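Local coordinates for inactive Zymogen C11 Protease (Parabacteroides distasonis, PDB 6MZO), which probably cleaves peptide bonds as a clostripain-family cysteine protease once activated, and is captured in its inactive zymogen form, at residues G119-S131 and A339-E351. Numbering follows the deposited sequence.
Sequences GWLPSDIYSYLRS and ALPKLNEWYKDLE
Pro122 lies flat against the indole of Trp346, its CD 3.6 Å from the centroid of the six-membered ring and 12° off the normal, a CH-pi contact. In this clostripain-family fold the contact joins the loop and short helix 125-128, which follow strand 109-115 of the main sheet, to helix 341-347, more than 200 residues on. With CG anti to the backbone N (chi1 173°), the indole of Trp346 stands out from its helix beneath the proline. At the edge of that indole, Trp120 CZ3 comes within 3.8 Å of CH2; Leu350 CD1 meets the edge of the Trp120 ring, whose remaining neighbours include helices 143-150 and 168-173. Cutting Trp346 back to an alanine is likely to leave Pro122 without its aromatic floor and open a gap beside Trp120. Leu343 fills the middle: its CD1 touches the edge of the Tyr128 ring at CD2 (3.5 Å) and also Pro122 CG, while CD2 packs on Leu129 CD2. The Tyr128 and Lys342 side chains cross at about a right angle, Tyr128 CD1 reaching Lys342 CB at 3.8 Å. Beyond Leu129, a Schellman motif with Arg130 at positive phi ends helix 125-128, and the extended Arg130 side chain lays one guanidinium face over Ala339 O. No direct hydrogen bond crosses the contact; one water bridges the backbones, donating to Tyr128 O at 2.6 Å and accepting from Leu343 N at 3.0 Å.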
# COMPACT_ATOMS: atom_id res chain seq x y z
N GLY A 119 -5.97 -1.91 -6.45
CA GLY A 119 -5.52 -0.98 -5.43
C GLY A 119 -6.54 0.11 -5.14
O GLY A 119 -7.72 -0.15 -4.92
N TRP A 120 -6.09 1.35 -5.17
CA TRP A 120 -6.94 2.44 -4.77
C TRP A 120 -7.84 3.03 -5.88
O TRP A 120 -8.63 3.95 -5.58
CB TRP A 120 -6.11 3.55 -4.21
CG TRP A 120 -5.10 4.02 -5.15
CD1 TRP A 120 -3.92 3.41 -5.48
CD2 TRP A 120 -5.13 5.26 -5.83
NE1 TRP A 120 -3.23 4.19 -6.36
CE2 TRP A 120 -3.94 5.35 -6.57
CE3 TRP A 120 -6.05 6.33 -5.90
CZ2 TRP A 120 -3.63 6.45 -7.36
CZ3 TRP A 120 -5.74 7.42 -6.68
CH2 TRP A 120 -4.57 7.47 -7.43
N LEU A 121 -7.65 2.58 -7.11
CA LEU A 121 -8.33 3.13 -8.27
C LEU A 121 -9.78 2.70 -8.25
O LEU A 121 -10.08 1.66 -7.67
CB LEU A 121 -7.63 2.68 -9.53
CG LEU A 121 -6.23 3.29 -9.68
CD1 LEU A 121 -5.51 2.51 -10.78
CD2 LEU A 121 -6.36 4.78 -10.02
N PRO A 122 -10.68 3.50 -8.85
CA PRO A 122 -12.12 3.25 -8.73
C PRO A 122 -12.50 1.85 -9.25
O PRO A 122 -11.76 1.31 -10.07
CB PRO A 122 -12.75 4.36 -9.59
CG PRO A 122 -11.69 4.72 -10.56
CD PRO A 122 -10.40 4.57 -9.83
N SER A 123 -13.60 1.26 -8.74
CA SER A 123 -14.09 -0.04 -9.22
C SER A 123 -14.27 -0.02 -10.75
O SER A 123 -13.85 -0.93 -11.46
CB SER A 123 -15.41 -0.41 -8.53
N ASP A 124 -14.87 1.07 -11.23
CA ASP A 124 -15.06 1.28 -12.66
C ASP A 124 -13.79 1.64 -13.42
O ASP A 124 -13.90 2.28 -14.47
CB ASP A 124 -16.05 2.42 -12.88
CG ASP A 124 -17.41 2.11 -12.34
OD1 ASP A 124 -17.99 1.08 -12.78
OD2 ASP A 124 -17.91 2.89 -11.50
N ILE A 125 -12.61 1.27 -12.92
CA ILE A 125 -11.37 1.79 -13.52
C ILE A 125 -11.19 1.40 -14.98
O ILE A 125 -10.75 2.24 -15.79
CB ILE A 125 -10.10 1.33 -12.75
CG1 ILE A 125 -8.85 1.99 -13.33
CG2 ILE A 125 -9.97 -0.19 -12.75
CD1 ILE A 125 -8.88 3.51 -13.30
N TYR A 126 -11.52 0.17 -15.32
CA TYR A 126 -11.34 -0.29 -16.69
C TYR A 126 -12.25 0.50 -17.61
O TYR A 126 -11.85 0.90 -18.71
CB TYR A 126 -11.62 -1.79 -16.81
CG TYR A 126 -10.60 -2.68 -16.12
CD1 TYR A 126 -10.74 -3.04 -14.78
CD2 TYR A 126 -9.49 -3.15 -16.81
CE1 TYR A 126 -9.80 -3.85 -14.16
CE2 TYR A 126 -8.56 -3.96 -16.21
CZ TYR A 126 -8.71 -4.31 -14.88
OH TYR A 126 -7.76 -5.10 -14.30
N SER A 127 -13.47 0.73 -17.14
CA SER A 127 -14.46 1.54 -17.83
C SER A 127 -13.94 2.97 -17.96
O SER A 127 -14.00 3.57 -19.04
CB SER A 127 -15.80 1.49 -17.07
OG SER A 127 -16.56 2.67 -17.21
N TYR A 128 -13.37 3.50 -16.88
CA TYR A 128 -12.82 4.85 -16.88
C TYR A 128 -11.58 4.95 -17.80
O TYR A 128 -11.32 6.04 -18.32
CB TYR A 128 -12.45 5.33 -15.46
CG TYR A 128 -13.63 5.57 -14.51
CD1 TYR A 128 -14.94 5.50 -14.94
CD2 TYR A 128 -13.40 5.87 -13.19
CE1 TYR A 128 -16.00 5.73 -14.05
CE2 TYR A 128 -14.43 6.09 -12.30
CZ TYR A 128 -15.73 6.02 -12.73
OH TYR A 128 -16.74 6.24 -11.81
N LEU A 129 -10.84 3.85 -17.98
CA LEU A 129 -9.69 3.82 -18.89
C LEU A 129 -10.11 3.47 -20.31
O LEU A 129 -9.26 3.17 -21.15
CB LEU A 129 -8.62 2.82 -18.42
CG LEU A 129 -7.90 3.31 -17.17
CD1 LEU A 129 -6.95 2.27 -16.54
CD2 LEU A 129 -7.14 4.59 -17.45
N ARG A 130 -11.41 3.51 -20.55
CA ARG A 130 -11.99 3.22 -21.87
C ARG A 130 -11.65 1.81 -22.43
O ARG A 130 -11.50 1.64 -23.65
CB ARG A 130 -11.56 4.31 -22.87
CG ARG A 130 -12.11 5.68 -22.57
CD ARG A 130 -11.79 6.66 -23.69
NE ARG A 130 -12.71 7.80 -23.69
CZ ARG A 130 -12.65 8.81 -24.55
NH1 ARG A 130 -11.71 8.82 -25.50
NH2 ARG A 130 -13.53 9.81 -24.48
N SER A 131 -11.57 0.81 -21.56
CA SER A 131 -11.29 -0.58 -21.96
C SER A 131 -12.41 -1.57 -21.59
O SER A 131 -13.32 -1.27 -20.82
CB SER A 131 -9.96 -1.04 -21.33
OG SER A 131 -9.94 -2.44 -21.06
N ALA A 339 -8.44 12.40 -22.62
CA ALA A 339 -9.17 11.24 -23.10
C ALA A 339 -9.88 10.47 -21.98
O ALA A 339 -10.63 9.54 -22.26
CB ALA A 339 -8.24 10.32 -23.85
N LEU A 340 -9.63 10.88 -20.73
CA LEU A 340 -10.17 10.22 -19.55
C LEU A 340 -11.10 11.09 -18.69
O LEU A 340 -10.86 11.24 -17.49
CB LEU A 340 -9.01 9.71 -18.68
CG LEU A 340 -8.01 8.85 -19.46
CD1 LEU A 340 -6.94 8.31 -18.61
CD2 LEU A 340 -8.80 7.70 -20.05
N PRO A 341 -12.18 11.63 -19.28
CA PRO A 341 -12.89 12.63 -18.48
C PRO A 341 -13.59 12.09 -17.23
O PRO A 341 -13.61 12.85 -16.27
CB PRO A 341 -13.93 13.20 -19.46
CG PRO A 341 -14.11 12.10 -20.49
CD PRO A 341 -12.76 11.42 -20.60
N LYS A 342 -14.10 10.86 -17.24
CA LYS A 342 -14.75 10.33 -16.05
C LYS A 342 -13.69 10.11 -14.95
O LYS A 342 -13.95 10.38 -13.77
CB LYS A 342 -15.52 9.03 -16.36
CG LYS A 342 -17.01 9.30 -16.58
CD LYS A 342 -17.81 8.09 -17.04
CE LYS A 342 -19.28 8.40 -16.88
NZ LYS A 342 -20.15 7.40 -17.57
N LEU A 343 -12.48 9.71 -15.32
CA LEU A 343 -11.47 9.47 -14.30
C LEU A 343 -11.00 10.81 -13.75
O LEU A 343 -10.79 10.97 -12.55
CB LEU A 343 -10.32 8.69 -14.90
CG LEU A 343 -9.37 8.01 -13.94
CD1 LEU A 343 -10.17 7.14 -12.94
CD2 LEU A 343 -8.48 7.15 -14.81
N ASN A 344 -10.87 11.80 -14.65
CA ASN A 344 -10.51 13.14 -14.20
C ASN A 344 -11.54 13.68 -13.20
O ASN A 344 -11.15 14.34 -12.24
CB ASN A 344 -10.47 14.13 -15.38
CG ASN A 344 -9.35 13.84 -16.39
OD1 ASN A 344 -8.36 13.14 -16.13
ND2 ASN A 344 -9.57 14.36 -17.59
N GLU A 345 -12.83 13.45 -13.45
CA GLU A 345 -13.87 13.96 -12.56
C GLU A 345 -13.87 13.17 -11.21
O GLU A 345 -13.98 13.77 -10.15
CB GLU A 345 -15.23 13.95 -13.26
CG GLU A 345 -16.03 12.68 -13.12
CD GLU A 345 -17.35 12.72 -13.89
OE1 GLU A 345 -17.40 13.31 -15.01
OE2 GLU A 345 -18.34 12.17 -13.35
N TRP A 346 -13.69 11.85 -11.26
CA TRP A 346 -13.52 11.05 -10.05
C TRP A 346 -12.37 11.56 -9.19
O TRP A 346 -12.48 11.66 -7.97
CB TRP A 346 -13.26 9.58 -10.44
CG TRP A 346 -12.90 8.71 -9.32
CD1 TRP A 346 -13.77 8.08 -8.47
CD2 TRP A 346 -11.61 8.36 -8.92
NE1 TRP A 346 -13.07 7.37 -7.53
CE2 TRP A 346 -11.73 7.51 -7.79
CE3 TRP A 346 -10.32 8.67 -9.39
CZ2 TRP A 346 -10.62 6.98 -7.13
CZ3 TRP A 346 -9.21 8.13 -8.71
CH2 TRP A 346 -9.39 7.30 -7.60
N TYR A 347 -11.27 11.91 -9.83
CA TYR A 347 -10.10 12.35 -9.14
C TYR A 347 -10.35 13.56 -8.28
O TYR A 347 -9.66 13.76 -7.29
CB TYR A 347 -9.01 12.67 -10.15
CG TYR A 347 -7.62 12.78 -9.59
CD1 TYR A 347 -6.95 11.67 -9.02
CD2 TYR A 347 -6.99 14.00 -9.64
CE1 TYR A 347 -5.62 11.79 -8.57
CE2 TYR A 347 -5.68 14.15 -9.19
CZ TYR A 347 -5.02 13.05 -8.64
OH TYR A 347 -3.75 13.26 -8.24
N LYS A 348 -11.33 14.38 -8.67
CA LYS A 348 -11.60 15.66 -8.00
C LYS A 348 -12.11 15.51 -6.56
O LYS A 348 -12.05 16.45 -5.77
CB LYS A 348 -12.55 16.52 -8.83
CG LYS A 348 -11.85 16.98 -10.15
CD LYS A 348 -12.77 17.83 -11.03
CE LYS A 348 -11.98 18.38 -12.20
NZ LYS A 348 -12.86 18.92 -13.28
N ASP A 349 -12.50 14.30 -6.19
CA ASP A 349 -12.95 14.11 -4.83
C ASP A 349 -11.81 13.69 -3.92
O ASP A 349 -12.04 13.56 -2.72
CB ASP A 349 -14.03 13.06 -4.77
CG ASP A 349 -15.33 13.53 -5.41
OD1 ASP A 349 -15.68 14.72 -5.22
OD2 ASP A 349 -15.95 12.72 -6.12
N LEU A 350 -10.60 13.43 -4.45
CA LEU A 350 -9.49 13.05 -3.53
C LEU A 350 -8.90 14.23 -2.75
O LEU A 350 -8.78 15.34 -3.28
CB LEU A 350 -8.36 12.41 -4.34
CG LEU A 350 -8.73 11.06 -4.94
CD1 LEU A 350 -7.54 10.58 -5.72
CD2 LEU A 350 -9.05 10.10 -3.83
N GLU A 351 -8.50 13.99 -1.50
CA GLU A 351 -7.92 15.04 -0.71
C GLU A 351 -6.68 15.67 -1.35
O GLU A 351 -6.49 16.89 -1.29
CB GLU A 351 -7.53 14.46 0.66
CG GLU A 351 -7.15 15.50 1.68
CD GLU A 351 -6.83 14.86 3.05
OE1 GLU A 351 -6.91 13.62 3.16
OE2 GLU A 351 -6.58 15.62 4.03
O HOH W 1 -12.36 8.36 -17.96